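Local atomic coordinates of DUF1116 domain-containing protein (Enterococcus faecalis, PDB entry 3CLQ), a protein that is of unknown function but belongs to the AllG family, and is probably related to a subunit of oxamate carbamoyltransferase. Residues K63-G68 with A106-P111; L70-L75 with D150-M155. All coordinates share one frame; numbering follows the deposited sequence.

Contact 1: residues K63-G68 with A106-P111; sequences KGAVQG and AGVTSP
A65 and V108 mark the point where segment 63-68 of helix 60-73 runs nearest to the irregular segment 106-111, their CA atoms 6.3 Å apart. The helical segment is regular, with Q67 N bonded to K63 O and G68 N to G64 O. The other segment bends at G107, which has a positive phi (71°); A106 before it and V108 after it both direct their CB toward the helix. Within the loop, T109 OG1 donates to G107 O over 2.8 Å; the donor stands well above the carbonyl plane, 42° out of it. This is the packing of a helix on the loop that connects strand 92-95 to strand 114-120, and the loop is itself held by backbone bonds from A106 to A49 and from T109 to L47. Across the contact the forces are apolar and everything that touches is buried. A65 CB meets A106 CB at 3.8 Å and also faces V108 CB at 4.0 Å. V108 has CG1 anti to its own N (chi1 177°), which sends CG2 toward the helix, although the exact placement of CG2 is doubtful because it crowds A65 CB. V66 joins more loosely beside V108, and it packs also on I46 of strand 45-48, while V108 reaches on to A69.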
loop_
_atom_site.group_PDB
_atom_site.type_symbol
_atom_site.label_atom_id
_atom_site.label_comp_id
_atom_site.label_asym_id
_atom_site.label_seq_id
_atom_site.Cartn_x
_atom_site.Cartn_y
_atom_site.Cartn_z
ATOM N N LYS B 63 21.698 -17.834 -20.853
ATOM C CA LYS B 63 23.136 -18.044 -21.035
ATOM C C LYS B 63 23.914 -16.814 -20.568
ATOM O O LYS B 63 24.931 -16.934 -19.898
ATOM C CB LYS B 63 23.498 -18.384 -22.482
ATOM C CG LYS B 63 23.075 -19.767 -22.918
ATOM C CD LYS B 63 23.991 -20.282 -23.994
ATOM C CE LYS B 63 23.562 -21.650 -24.449
ATOM N NZ LYS B 63 22.795 -21.597 -25.725
ATOM N N GLY B 64 23.432 -15.630 -20.914
ATOM C CA GLY B 64 24.050 -14.412 -20.427
ATOM C C GLY B 64 24.069 -14.388 -18.910
ATOM O O GLY B 64 24.984 -13.849 -18.293
ATOM N N ALA B 65 23.051 -14.976 -18.299
ATOM C CA ALA B 65 22.968 -15.019 -16.848
ATOM C C ALA B 65 24.055 -15.912 -16.254
ATOM O O ALA B 65 24.829 -15.468 -15.421
ATOM C CB ALA B 65 21.613 -15.476 -16.414
ATOM N N VAL B 66 24.146 -17.164 -16.678
ATOM C CA VAL B 66 25.201 -17.997 -16.106
ATOM C C VAL B 66 26.583 -17.365 -16.309
ATOM O O VAL B 66 27.500 -17.593 -15.524
ATOM C CB VAL B 66 25.200 -19.450 -16.649
ATOM C CG1 VAL B 66 23.777 -20.020 -16.641
ATOM C CG2 VAL B 66 25.782 -19.485 -18.017
ATOM N N GLN B 67 26.722 -16.557 -17.350
ATOM C CA GLN B 67 28.018 -15.969 -17.679
ATOM C C GLN B 67 28.393 -14.844 -16.739
ATOM O O GLN B 67 29.538 -14.759 -16.282
ATOM C CB GLN B 67 28.030 -15.467 -19.124
ATOM C CG GLN B 67 28.382 -16.558 -20.130
ATOM C CD GLN B 67 27.911 -16.218 -21.521
ATOM O OE1 GLN B 67 27.844 -15.044 -21.899
ATOM N NE2 GLN B 67 27.567 -17.245 -22.294
ATOM N N GLY B 68 27.419 -13.978 -16.464
ATOM C CA GLY B 68 27.636 -12.859 -15.568
ATOM C C GLY B 68 27.933 -13.468 -14.222
ATOM O O GLY B 68 28.854 -13.053 -13.524
ATOM N N ALA B 106 15.530 -15.246 -15.202
ATOM C CA ALA B 106 16.559 -16.237 -15.500
ATOM C C ALA B 106 16.817 -17.058 -14.228
ATOM O O ALA B 106 17.181 -18.241 -14.284
ATOM C CB ALA B 106 17.823 -15.569 -16.002
ATOM N N GLY B 107 16.608 -16.418 -13.084
ATOM C CA GLY B 107 16.592 -17.108 -11.803
ATOM C C GLY B 107 17.959 -17.581 -11.358
ATOM O O GLY B 107 18.094 -18.284 -10.343
ATOM N N VAL B 108 18.985 -17.187 -12.102
ATOM C CA VAL B 108 20.316 -17.704 -11.830
ATOM C C VAL B 108 20.711 -17.329 -10.428
ATOM O O VAL B 108 20.461 -16.212 -9.983
ATOM C CB VAL B 108 21.360 -17.196 -12.809
ATOM C CG1 VAL B 108 22.726 -17.715 -12.415
ATOM C CG2 VAL B 108 21.017 -17.666 -14.193
ATOM N N THR B 109 21.309 -18.281 -9.728
ATOM C CA THR B 109 21.647 -18.088 -8.329
ATOM C C THR B 109 22.909 -18.880 -8.027
ATOM O O THR B 109 22.924 -20.101 -8.176
ATOM C CB THR B 109 20.465 -18.523 -7.456
ATOM O OG1 THR B 109 19.311 -17.827 -7.910
ATOM C CG2 THR B 109 20.684 -18.208 -6.004
ATOM N N SER B 110 23.970 -18.177 -7.646
ATOM C CA SER B 110 25.260 -18.801 -7.458
ATOM C C SER B 110 25.684 -18.681 -6.014
ATOM O O SER B 110 25.220 -17.795 -5.327
ATOM C CB SER B 110 26.287 -18.127 -8.355
ATOM O OG SER B 110 26.768 -16.933 -7.772
ATOM N N PRO B 111 26.582 -19.561 -5.552
ATOM C CA PRO B 111 26.962 -19.690 -4.145
ATOM C C PRO B 111 27.105 -18.389 -3.362
ATOM O O PRO B 111 26.732 -18.359 -2.182
ATOM C CB PRO B 111 28.299 -20.392 -4.220
ATOM C CG PRO B 111 28.174 -21.258 -5.415
ATOM C CD PRO B 111 27.312 -20.522 -6.397
#

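Contact 2: residues L70-L75 with D150-M155; sequences LVFEGL and DRLIWM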
loop_
_atom_site.group_PDB
_atom_site.type_symbol
_atom_site.label_atom_id
_atom_site.label_comp_id
_atom_site.label_asym_id
_atom_site.label_seq_id
_atom_site.Cartn_x
_atom_site.Cartn_y
_atom_site.Cartn_z
ATOM N N LEU B 70 29.109 -16.447 -13.431
ATOM C CA LEU B 70 30.410 -17.072 -13.372
ATOM C C LEU B 70 31.511 -16.043 -13.161
ATOM O O LEU B 70 32.423 -16.255 -12.356
ATOM C CB LEU B 70 30.647 -17.913 -14.626
ATOM C CG LEU B 70 30.511 -19.447 -14.513
ATOM C CD1 LEU B 70 29.990 -19.947 -13.165
ATOM C CD2 LEU B 70 29.686 -20.020 -15.650
ATOM N N VAL B 71 31.419 -14.916 -13.858
ATOM C CA VAL B 71 32.416 -13.871 -13.675
ATOM C C VAL B 71 32.403 -13.374 -12.239
ATOM O O VAL B 71 33.450 -13.172 -11.637
ATOM C CB VAL B 71 32.240 -12.699 -14.668
ATOM C CG1 VAL B 71 33.160 -11.519 -14.284
ATOM C CG2 VAL B 71 32.553 -13.169 -16.092
ATOM N N PHE B 72 31.206 -13.189 -11.690
ATOM C CA PHE B 72 31.054 -12.753 -10.306
ATOM C C PHE B 72 31.632 -13.772 -9.305
ATOM O O PHE B 72 32.464 -13.422 -8.458
ATOM C CB PHE B 72 29.586 -12.431 -10.032
ATOM C CG PHE B 72 29.197 -12.495 -8.582
ATOM C CD1 PHE B 72 29.373 -11.394 -7.756
ATOM C CD2 PHE B 72 28.621 -13.649 -8.056
ATOM C CE1 PHE B 72 29.000 -11.446 -6.430
ATOM C CE2 PHE B 72 28.257 -13.711 -6.735
ATOM C CZ PHE B 72 28.445 -12.605 -5.917
ATOM N N GLU B 73 31.203 -15.028 -9.418
ATOM C CA GLU B 73 31.740 -16.096 -8.578
ATOM C C GLU B 73 33.254 -16.197 -8.702
ATOM O O GLU B 73 33.930 -16.621 -7.765
ATOM C CB GLU B 73 31.096 -17.438 -8.912
ATOM C CG GLU B 73 29.659 -17.549 -8.443
ATOM C CD GLU B 73 29.511 -17.438 -6.925
ATOM O OE1 GLU B 73 30.402 -17.936 -6.196
ATOM O OE2 GLU B 73 28.495 -16.863 -6.458
ATOM N N GLY B 74 33.770 -15.785 -9.859
ATOM C CA GLY B 74 35.203 -15.703 -10.093
ATOM C C GLY B 74 35.700 -16.965 -10.750
ATOM O O GLY B 74 36.868 -17.339 -10.596
ATOM N N LEU B 75 34.812 -17.625 -11.486
ATOM C CA LEU B 75 35.158 -18.883 -12.148
ATOM C C LEU B 75 35.577 -18.690 -13.620
ATOM O O LEU B 75 36.063 -19.616 -14.263
ATOM C CB LEU B 75 34.020 -19.906 -12.002
ATOM C CG LEU B 75 33.628 -20.252 -10.555
ATOM C CD1 LEU B 75 32.469 -21.245 -10.501
ATOM C CD2 LEU B 75 34.816 -20.790 -9.774
ATOM N N ASP B 150 29.672 -5.366 -10.750
ATOM C CA ASP B 150 29.880 -4.456 -9.623
ATOM C C ASP B 150 28.697 -4.443 -8.636
ATOM O O ASP B 150 28.890 -4.612 -7.432
ATOM C CB ASP B 150 30.115 -3.029 -10.109
ATOM C CG ASP B 150 31.341 -2.897 -10.962
ATOM O OD1 ASP B 150 32.399 -3.465 -10.620
ATOM O OD2 ASP B 150 31.255 -2.206 -11.993
ATOM N N ARG B 151 27.486 -4.218 -9.134
ATOM C CA ARG B 151 26.316 -4.220 -8.261
ATOM C C ARG B 151 26.116 -5.548 -7.530
ATOM O O ARG B 151 25.738 -5.566 -6.357
ATOM C CB ARG B 151 25.053 -3.893 -9.027
ATOM C CG ARG B 151 23.794 -3.899 -8.141
ATOM C CD ARG B 151 22.653 -3.372 -8.943
ATOM N NE ARG B 151 23.216 -2.488 -9.953
ATOM C CZ ARG B 151 22.852 -1.227 -10.155
ATOM N NH1 ARG B 151 21.869 -0.673 -9.436
ATOM N NH2 ARG B 151 23.457 -0.528 -11.106
ATOM N N LEU B 152 26.348 -6.654 -8.227
ATOM C CA LEU B 152 26.318 -7.962 -7.596
ATOM C C LEU B 152 27.301 -8.069 -6.420
ATOM O O LEU B 152 26.999 -8.707 -5.404
ATOM C CB LEU B 152 26.643 -9.049 -8.618
ATOM C CG LEU B 152 25.475 -9.679 -9.362
ATOM C CD1 LEU B 152 25.533 -11.169 -9.114
ATOM C CD2 LEU B 152 24.134 -9.157 -8.878
ATOM N N ILE B 153 28.481 -7.469 -6.572
ATOM C CA ILE B 153 29.507 -7.485 -5.523
ATOM C C ILE B 153 29.135 -6.566 -4.361
ATOM O O ILE B 153 29.340 -6.900 -3.193
ATOM C CB ILE B 153 30.889 -7.094 -6.083
ATOM C CG1 ILE B 153 31.393 -8.193 -7.012
ATOM C CG2 ILE B 153 31.899 -6.858 -4.962
ATOM C CD1 ILE B 153 32.443 -7.729 -7.960
ATOM N N TRP B 154 28.574 -5.412 -4.702
ATOM C CA TRP B 154 28.046 -4.484 -3.722
ATOM C C TRP B 154 26.978 -5.174 -2.879
ATOM O O TRP B 154 26.959 -5.061 -1.657
ATOM C CB TRP B 154 27.461 -3.273 -4.433
ATOM C CG TRP B 154 26.886 -2.245 -3.509
ATOM C CD1 TRP B 154 27.548 -1.208 -2.922
ATOM C CD2 TRP B 154 25.520 -2.145 -3.081
ATOM N NE1 TRP B 154 26.683 -0.475 -2.145
ATOM C CE2 TRP B 154 25.432 -1.029 -2.228
ATOM C CE3 TRP B 154 24.367 -2.894 -3.328
ATOM C CZ2 TRP B 154 24.238 -0.646 -1.621
ATOM C CZ3 TRP B 154 23.180 -2.506 -2.723
ATOM C CH2 TRP B 154 23.129 -1.398 -1.885
HETATM N N MSE B 155 26.101 -5.912 -3.534
HETATM C CA MSE B 155 25.058 -6.635 -2.815
HETATM C C MSE B 155 25.574 -7.764 -1.929
HETATM O O MSE B 155 24.911 -8.157 -0.977
HETATM C CB MSE B 155 24.042 -7.190 -3.789
HETATM C CG MSE B 155 23.294 -6.122 -4.527
HETATM SE SE MSE B 155 22.132 -6.991 -5.800
HETATM C CE MSE B 155 20.620 -7.466 -4.645
#
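F72, near the C-terminal end of helix 60-73, packs against L152 and I153 of helix 146-168 in a small helix-helix interface just before the Schellman motif that ends the first helix. Earlier in that segment, buried L70 turns to I91 instead. F72 then spans the gap: with CG on the far side of CB from the backbone N (chi1 157°), its ring extends to the second helix. L152 CD1 sits over one ring face in a CH-pi contact, 4.0 Å from the ring centroid and 14° off the normal, displaced toward the rim. L152 CB touches F72 CD1 at 3.7 Å, and F72 CE1 rests on the backbone at L152 O, 3.5 Å away. I153 comes in at the ring edge, its CG1 3.9 Å from F72 CD1. R156, one turn further along the same helix, also touches the ring. E73 bonds through OE1 to N112 ND2. G74, with a phi of 94°, is the C-prime residue. Its N makes the last regular helix bond, to L70 O, and the motif pairs G74 N with V71 O at 3.2 Å and L75 N with L70 O at 2.9 Å.

From the N terminus, helix 60-73 carries 63-68 and, with the turn that follows it, 70-75. Contact 1 closes a loop of 37 residues, spanning helix 79-87 and strand 92-95, when the chain returns at 106-111. The chain then forms strands 114-120 and 126-130 before helix 146-168 closes the longer, 74-residue loop of contact 2. The segments alternate, so the two loops cross rather than nest. Their centres are about 10 Å apart, and they meet where S110 OG packs on F72 CE2 at 3.7 Å. The helix is thus tied to the loop leading into the antiparallel sheet that contains strands 114-120 and 126-130 and, near its C-terminal end, to helix 146-168.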